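Local coordinates for protein SnoK (Streptomyces nogalater, PDB 5EPA) that acts as a non-heme iron, 2-oxoglutarate-dependent carbocyclase in the biosynthesis of the polyketide nogalamycin, at residues S101-R106 against V213-C218; S93-P98 against L112-S117; T48-F53 against I152-V157. One frame throughout, in Å; residues are numbered along the deposited sequence.

Contact 1 of 3, residues S101-R106 against V213-C218. With AKG (2-oxoglutaric acid), chain H.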
# COMPACT_ATOMS: atom_id res chain seq x y z
N SER A 101 -10.36 5.31 -6.03
CA SER A 101 -11.12 4.28 -5.35
C SER A 101 -11.99 3.56 -6.36
O SER A 101 -12.21 2.36 -6.26
CB SER A 101 -11.98 4.85 -4.18
OG SER A 101 -12.97 5.73 -4.63
N GLY A 102 -12.47 4.27 -7.36
CA GLY A 102 -13.24 3.62 -8.43
C GLY A 102 -12.40 2.64 -9.28
O GLY A 102 -12.89 1.59 -9.71
N ILE A 103 -11.14 3.00 -9.52
CA ILE A 103 -10.23 2.10 -10.22
C ILE A 103 -9.95 0.89 -9.36
O ILE A 103 -9.96 -0.22 -9.85
CB ILE A 103 -8.90 2.82 -10.59
CG1 ILE A 103 -9.15 3.81 -11.74
CG2 ILE A 103 -7.83 1.81 -11.01
CD1 ILE A 103 -8.05 4.83 -11.90
N ALA A 104 -9.74 1.11 -8.07
CA ALA A 104 -9.50 -0.01 -7.13
C ALA A 104 -10.63 -1.01 -7.15
O ALA A 104 -10.41 -2.21 -7.20
CB ALA A 104 -9.36 0.52 -5.71
N LEU A 105 -11.84 -0.49 -7.20
CA LEU A 105 -13.02 -1.31 -7.28
C LEU A 105 -13.07 -2.16 -8.56
O LEU A 105 -13.44 -3.34 -8.53
CB LEU A 105 -14.27 -0.41 -7.17
CG LEU A 105 -15.59 -1.02 -6.79
CD1 LEU A 105 -15.48 -1.76 -5.46
CD2 LEU A 105 -16.65 0.07 -6.68
N ARG A 106 -12.73 -1.56 -9.68
CA ARG A 106 -12.72 -2.29 -10.95
C ARG A 106 -11.64 -3.36 -10.97
O ARG A 106 -11.84 -4.46 -11.45
CB ARG A 106 -12.59 -1.33 -12.13
CG ARG A 106 -13.89 -0.59 -12.42
CD ARG A 106 -13.99 0.05 -13.80
NE ARG A 106 -13.63 -0.87 -14.87
CZ ARG A 106 -13.33 -0.52 -16.13
NH1 ARG A 106 -13.35 0.75 -16.51
NH2 ARG A 106 -13.02 -1.47 -17.01
N VAL A 213 -0.41 6.08 -9.89
CA VAL A 213 -0.72 5.12 -8.83
C VAL A 213 -0.33 3.73 -9.27
O VAL A 213 -0.66 3.33 -10.39
CB VAL A 213 -2.22 5.12 -8.48
CG1 VAL A 213 -2.47 4.19 -7.32
CG2 VAL A 213 -2.69 6.51 -8.10
N VAL A 214 0.32 2.98 -8.40
CA VAL A 214 0.50 1.57 -8.64
C VAL A 214 -0.32 0.80 -7.63
O VAL A 214 -0.18 0.99 -6.44
CB VAL A 214 1.96 1.13 -8.51
CG1 VAL A 214 2.14 -0.30 -9.00
CG2 VAL A 214 2.87 2.06 -9.28
N PHE A 215 -1.14 -0.12 -8.11
CA PHE A 215 -2.00 -0.96 -7.27
C PHE A 215 -1.39 -2.33 -7.16
O PHE A 215 -0.89 -2.88 -8.14
CB PHE A 215 -3.39 -1.14 -7.90
CG PHE A 215 -4.18 0.11 -8.00
CD1 PHE A 215 -4.00 0.98 -9.01
CD2 PHE A 215 -5.14 0.41 -7.02
CE1 PHE A 215 -4.72 2.17 -9.06
CE2 PHE A 215 -5.88 1.57 -7.08
CZ PHE A 215 -5.66 2.47 -8.11
N HIS A 216 -1.41 -2.89 -5.97
CA HIS A 216 -0.96 -4.29 -5.80
C HIS A 216 -1.83 -5.08 -4.84
O HIS A 216 -2.23 -4.60 -3.77
CB HIS A 216 0.57 -4.37 -5.41
CG HIS A 216 0.90 -3.85 -4.04
ND1 HIS A 216 1.22 -2.54 -3.81
CD2 HIS A 216 0.90 -4.45 -2.83
CE1 HIS A 216 1.41 -2.35 -2.52
NE2 HIS A 216 1.27 -3.51 -1.91
N HIS A 217 -2.07 -6.33 -5.23
CA HIS A 217 -2.83 -7.27 -4.41
C HIS A 217 -2.16 -7.58 -3.07
O HIS A 217 -0.95 -7.47 -2.92
CB HIS A 217 -3.06 -8.53 -5.19
CG HIS A 217 -4.06 -9.46 -4.58
ND1 HIS A 217 -3.71 -10.43 -3.67
CD2 HIS A 217 -5.39 -9.60 -4.78
CE1 HIS A 217 -4.78 -11.12 -3.32
NE2 HIS A 217 -5.82 -10.63 -3.98
N CYS A 218 -2.96 -7.94 -2.07
CA CYS A 218 -2.46 -8.18 -0.69
C CYS A 218 -1.53 -9.40 -0.57
O CYS A 218 -0.86 -9.57 0.44
CB CYS A 218 -3.60 -8.31 0.33
SG CYS A 218 -4.71 -9.73 0.07
C1 AKG H . 3.02 -0.98 0.63
O1 AKG H . 2.43 0.01 0.14
O2 AKG H . 2.49 -2.09 0.94
C2 AKG H . 4.45 -0.90 0.93
O5 AKG H . 4.92 -1.92 1.40
C3 AKG H . 5.23 0.36 0.66
C4 AKG H . 6.66 0.41 1.20
C5 AKG H . 7.34 1.73 0.79
O3 AKG H . 6.67 2.77 0.50
O4 AKG H . 8.58 1.79 0.74

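Contact 2 of 3, residues S93-P98 against L112-S117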
# COMPACT_ATOMS: atom_id res chain seq x y z
N SER A 93 -10.84 12.76 0.95
CA SER A 93 -11.08 12.90 -0.48
C SER A 93 -9.93 12.28 -1.29
O SER A 93 -10.02 12.20 -2.47
CB SER A 93 -11.31 14.37 -0.86
OG SER A 93 -10.11 15.11 -0.64
N LEU A 94 -8.88 11.84 -0.61
CA LEU A 94 -7.84 11.06 -1.22
C LEU A 94 -8.20 9.59 -1.21
O LEU A 94 -8.17 8.96 -2.25
CB LEU A 94 -6.49 11.25 -0.50
CG LEU A 94 -5.29 10.54 -1.09
CD1 LEU A 94 -5.03 10.97 -2.53
CD2 LEU A 94 -4.05 10.80 -0.26
N VAL A 95 -8.52 9.03 -0.05
CA VAL A 95 -8.85 7.61 0.05
C VAL A 95 -10.20 7.24 -0.62
O VAL A 95 -10.33 6.14 -1.14
CB VAL A 95 -8.84 7.08 1.50
CG1 VAL A 95 -7.47 7.30 2.12
CG2 VAL A 95 -9.92 7.72 2.37
N LEU A 96 -11.15 8.18 -0.63
CA LEU A 96 -12.38 8.04 -1.38
C LEU A 96 -12.38 8.92 -2.62
O LEU A 96 -13.44 9.22 -3.15
CB LEU A 96 -13.60 8.39 -0.51
CG LEU A 96 -13.79 7.54 0.75
CD1 LEU A 96 -15.03 7.97 1.52
CD2 LEU A 96 -13.87 6.06 0.42
N HIS A 97 -11.21 9.25 -3.15
CA HIS A 97 -11.10 9.92 -4.43
C HIS A 97 -11.89 9.08 -5.43
O HIS A 97 -11.76 7.85 -5.44
CB HIS A 97 -9.64 10.03 -4.86
CG HIS A 97 -9.41 10.91 -6.04
ND1 HIS A 97 -9.43 10.45 -7.33
CD2 HIS A 97 -9.13 12.24 -6.12
CE1 HIS A 97 -9.22 11.45 -8.16
NE2 HIS A 97 -9.01 12.55 -7.46
N PRO A 98 -12.71 9.73 -6.28
CA PRO A 98 -13.55 8.94 -7.18
C PRO A 98 -12.77 8.10 -8.17
O PRO A 98 -13.17 6.98 -8.48
CB PRO A 98 -14.38 9.98 -7.92
CG PRO A 98 -14.33 11.21 -7.05
CD PRO A 98 -13.03 11.17 -6.35
N LEU A 112 -15.42 -3.09 -1.71
CA LEU A 112 -14.32 -2.72 -0.87
C LEU A 112 -14.70 -1.71 0.19
O LEU A 112 -15.68 -0.98 0.06
CB LEU A 112 -13.23 -2.11 -1.69
CG LEU A 112 -12.62 -2.95 -2.82
CD1 LEU A 112 -11.76 -2.06 -3.69
CD2 LEU A 112 -11.81 -4.12 -2.29
N ARG A 113 -13.87 -1.68 1.23
CA ARG A 113 -13.89 -0.61 2.22
C ARG A 113 -12.48 -0.09 2.38
O ARG A 113 -11.52 -0.81 2.16
CB ARG A 113 -14.33 -1.12 3.60
CG ARG A 113 -15.80 -1.41 3.79
CD ARG A 113 -16.04 -2.07 5.14
NE ARG A 113 -17.44 -2.44 5.28
CZ ARG A 113 -18.42 -1.59 5.60
NH1 ARG A 113 -18.16 -0.28 5.79
NH2 ARG A 113 -19.67 -2.03 5.70
N VAL A 114 -12.36 1.15 2.83
CA VAL A 114 -11.04 1.67 3.27
C VAL A 114 -10.66 1.06 4.63
O VAL A 114 -11.41 1.20 5.59
CB VAL A 114 -11.05 3.18 3.40
CG1 VAL A 114 -9.68 3.68 3.82
CG2 VAL A 114 -11.42 3.82 2.07
N TYR A 115 -9.54 0.35 4.67
CA TYR A 115 -9.01 -0.21 5.90
C TYR A 115 -8.18 0.83 6.63
O TYR A 115 -8.34 1.03 7.83
CB TYR A 115 -8.13 -1.47 5.69
CG TYR A 115 -7.32 -1.79 6.93
CD1 TYR A 115 -7.93 -2.16 8.10
CD2 TYR A 115 -5.96 -1.62 6.96
CE1 TYR A 115 -7.21 -2.39 9.27
CE2 TYR A 115 -5.23 -1.87 8.12
CZ TYR A 115 -5.89 -2.24 9.29
OH TYR A 115 -5.17 -2.46 10.46
N SER A 116 -7.28 1.46 5.90
CA SER A 116 -6.35 2.41 6.49
C SER A 116 -5.59 3.10 5.38
O SER A 116 -5.72 2.75 4.19
CB SER A 116 -5.34 1.71 7.40
OG SER A 116 -4.62 2.65 8.18
N SER A 117 -4.78 4.08 5.76
CA SER A 117 -3.79 4.63 4.86
C SER A 117 -2.55 5.00 5.63
O SER A 117 -2.61 5.20 6.86
CB SER A 117 -4.36 5.82 4.08
OG SER A 117 -4.32 7.03 4.80

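Contact 3 of 3, residues T48-F53 against I152-V157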
# COMPACT_ATOMS: atom_id res chain seq x y z
N THR A 48 -2.29 19.79 -9.64
CA THR A 48 -2.94 20.55 -8.60
C THR A 48 -3.32 19.68 -7.42
O THR A 48 -3.07 20.04 -6.27
CB THR A 48 -4.19 21.23 -9.17
OG1 THR A 48 -3.79 22.14 -10.18
CG2 THR A 48 -4.99 22.00 -8.07
N GLU A 49 -3.95 18.54 -7.68
CA GLU A 49 -4.30 17.59 -6.60
C GLU A 49 -3.09 17.05 -5.85
O GLU A 49 -3.11 16.96 -4.64
CB GLU A 49 -5.09 16.41 -7.14
CG GLU A 49 -6.53 16.75 -7.58
CD GLU A 49 -7.20 15.59 -8.31
OE1 GLU A 49 -6.64 15.09 -9.35
OE2 GLU A 49 -8.26 15.16 -7.86
N VAL A 50 -2.01 16.69 -6.58
CA VAL A 50 -0.77 16.27 -5.95
C VAL A 50 -0.26 17.33 -4.96
O VAL A 50 0.11 17.04 -3.85
CB VAL A 50 0.32 16.01 -7.02
CG1 VAL A 50 1.70 15.84 -6.38
CG2 VAL A 50 -0.01 14.80 -7.86
N THR A 51 -0.20 18.57 -5.39
CA THR A 51 0.26 19.65 -4.55
C THR A 51 -0.58 19.77 -3.27
O THR A 51 -0.04 19.92 -2.19
CB THR A 51 0.19 21.00 -5.28
OG1 THR A 51 1.10 20.97 -6.38
CG2 THR A 51 0.56 22.20 -4.38
N ALA A 52 -1.89 19.71 -3.42
CA ALA A 52 -2.81 19.87 -2.27
C ALA A 52 -2.71 18.67 -1.31
O ALA A 52 -2.64 18.84 -0.11
CB ALA A 52 -4.25 20.04 -2.73
N PHE A 53 -2.64 17.46 -1.86
CA PHE A 53 -2.56 16.28 -1.01
C PHE A 53 -1.20 16.19 -0.35
O PHE A 53 -1.10 15.82 0.83
CB PHE A 53 -2.89 15.00 -1.78
CG PHE A 53 -4.33 14.85 -2.09
CD1 PHE A 53 -5.28 15.01 -1.10
CD2 PHE A 53 -4.76 14.57 -3.36
CE1 PHE A 53 -6.64 14.94 -1.39
CE2 PHE A 53 -6.13 14.48 -3.65
CZ PHE A 53 -7.06 14.67 -2.66
N ILE A 152 0.16 5.63 -3.99
CA ILE A 152 -0.04 6.86 -4.71
C ILE A 152 1.24 7.68 -4.62
O ILE A 152 1.67 8.01 -3.54
CB ILE A 152 -1.21 7.66 -4.08
CG1 ILE A 152 -2.48 6.82 -4.06
CG2 ILE A 152 -1.48 8.94 -4.87
CD1 ILE A 152 -3.46 7.27 -3.02
N ALA A 153 1.80 8.05 -5.75
CA ALA A 153 3.02 8.86 -5.74
C ALA A 153 2.70 10.33 -5.61
O ALA A 153 1.94 10.86 -6.40
CB ALA A 153 3.79 8.65 -7.02
N LEU A 154 3.27 10.97 -4.58
CA LEU A 154 3.10 12.40 -4.37
C LEU A 154 4.38 13.19 -4.64
O LEU A 154 4.41 14.40 -4.53
CB LEU A 154 2.54 12.69 -2.98
CG LEU A 154 1.12 12.13 -2.73
CD1 LEU A 154 0.66 12.43 -1.31
CD2 LEU A 154 0.10 12.66 -3.70
N THR A 155 5.42 12.48 -4.99
CA THR A 155 6.59 13.04 -5.64
C THR A 155 6.88 12.17 -6.85
O THR A 155 6.41 11.03 -6.92
CB THR A 155 7.83 12.98 -4.73
OG1 THR A 155 8.13 11.63 -4.36
CG2 THR A 155 7.59 13.79 -3.46
N ASP A 156 7.68 12.65 -7.79
CA ASP A 156 8.28 11.74 -8.78
C ASP A 156 9.07 10.63 -8.07
O ASP A 156 9.69 10.87 -7.02
CB ASP A 156 9.23 12.48 -9.73
CG ASP A 156 8.52 13.26 -10.77
OD1 ASP A 156 7.31 13.12 -10.95
OD2 ASP A 156 9.18 14.08 -11.43
N VAL A 157 9.08 9.44 -8.66
CA VAL A 157 9.85 8.31 -8.08
C VAL A 157 10.64 7.52 -9.12
O VAL A 157 10.24 6.42 -9.53
CB VAL A 157 8.94 7.36 -7.28
CG1 VAL A 157 9.79 6.46 -6.42
CG2 VAL A 157 8.00 8.13 -6.38

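Contact 1 of 3, residues S101-R106 against V213-C218
Phe215 carries the strand side of this buried contact, reaching out with the far end of its ring to two consecutive residues of the helix. Its CZ lies 3.7 Å from Ile103 CG2, which sits equally near CE1, while CE2 on the other flank of the ring comes within 3.9 Å of Ala104 CB. Both methyls approach the ring obliquely, and the side chains of Ile103 and Phe215 cross at about a right angle. CG2 of Ile103 lies anti to the backbone N, while CG1 lies beside that N (chi1 -73°), leaving CG2 to do the touching. Behind the ring, Val213 CG1 rests 3.5 Å above one face, near its rim, which probably limits the ring's rotation. Trimming Phe215 to an alanine is likely to leave a gap between strand and helix, with Ile103 CG2 and Ala104 CB deprived of the ring they rest on.

One residue on, His216 turns to the opposite side of the strand and enters the active site. Its NE2 makes a weak bond to O2 of the 2-oxoglutarate, 3.4 Å long and bent to 130°, with the carboxylate at the edge of the imidazole. NE2 also bonds Asp135, an iron ligand, and the ring meets that of His222, another. Strand 213-217 thus separates the 2-oxoglutarate site from apolar packing, held by backbone bonds to strands 38-41 and 148-153 on its two edges, with helix 98-108 against the Phe215 face.

Contact 2 of 3, residues S93-P98 against L112-S117
Val114 and Ser117, three residues apart on one strand, both turn their side chains toward Val95, although strict alternation would send them to opposite faces. A classic beta bulge accounts for it: Tyr115 and Ser116 both face Val239 of the neighbouring strand, and the extra residue resets the alternation.

Val95 forks between the two. Its CG1 lies 4.0 Å from Ser117 CB, and its CG2 lies 4.2 Å from Val114 CG2, the two valines crossing at about a right angle. The nearest approach is made by Leu96, whose CD2 comes to 3.7 Å from the same Val114 methyl; chi2 of -179° sends CD1 out along the chain, and it is the turned-in branch, CD2, that meets the valine. With CG1 of Val114 anti to the backbone N (chi1 -179°), CG2 falls beside that N and is the branch that meets Val95 and Leu96.

In the fold, this is the end of the short helix 92-95 lying on strand 112-122 of the large antiparallel sheet, part of the double-stranded beta-helix core expected of a cupin-clan dioxygenase. Leu96 is where the chain leaves the helical path, and His97 then takes the N-cap position of helix 98-108.

Val95 O bonds Tyr240 OH, and Ser117 OG bonds His236 NE2, both of strand 233-242. Val95 also packs on Val238 of that strand and on Trp85.

Contact 3 of 3, residues T48-F53 against I152-V157
Helix 47-64 packs against the end of strand 148-153, an interior strand of the large antiparallel sheet, and Val50 and Phe53 meet Leu154 where the chain leaves that strand. The backbones come close, with Val50 CA 5.7 Å from Leu154 CA. Val50 CG1 rests 3.6 Å from Leu154 O, so much of its contact is with the peptide; toward the end of the leucine the same methyl is looser, 4.5 Å from CD2. That methyl stands anti to the backbone N (chi1 169°), which places it beside the carbonyl carbon, against the Leu154 peptide.

Phe53, one helical turn further on, touches with its stem: CB lies 4.3 Å from Leu154 CD2. Its ring leads away from the leucine and packs on Ser93 and Leu94 of helix 92-95. Leu154, in turn, brings its end back toward the helix, so that CD2 faces both Val50 and Phe53, and it also touches Cys57 of the same helix and Met234 of strand 233-242.

Past Leu154 the turn is pinned by polar bonds. Thr155 OG1 donates to Asp156 O over 3.2 Å, rising 52° out of the carbonyl plane, and also bonds Met234 N; Asp156 OD1 bonds Ala210 N. The side chain of Leu154 is about 8 Å from that of Arg233, which binds 2-oxoglutarate, and Thr155 touches that arginine directly. On the helix, Glu49 is held by Ser46 N.

A helix laid on the outer face of the larger sheet, with the 2-oxoglutarate site on the inner one, is characteristic of the double-stranded beta-helix fold of 2-oxoglutarate-dependent oxygenases.

All three contacts set helices against the same seven-stranded antiparallel sheet. The centres of contacts 1 and 2 are about 10 Å apart, those of 1 and 3 about 17 Å, and those of 2 and 3 about 16 Å. Along the chain, both segments of contact 2 fall between those of contact 3, while contact 1 alternates with each. Helix 98-108 bridges the segments of contact 2, and strands 148-153 and 213-217 are neighbours. Contacts 2 and 3 are tied by a probable hydrogen bond of 2.7 Å from His97 NE2 to Glu49 OE2. Helix 47-64 and the consecutive helices 92-95 and 98-108 together pack on the sheet, on the side away from the iron and 2-oxoglutarate.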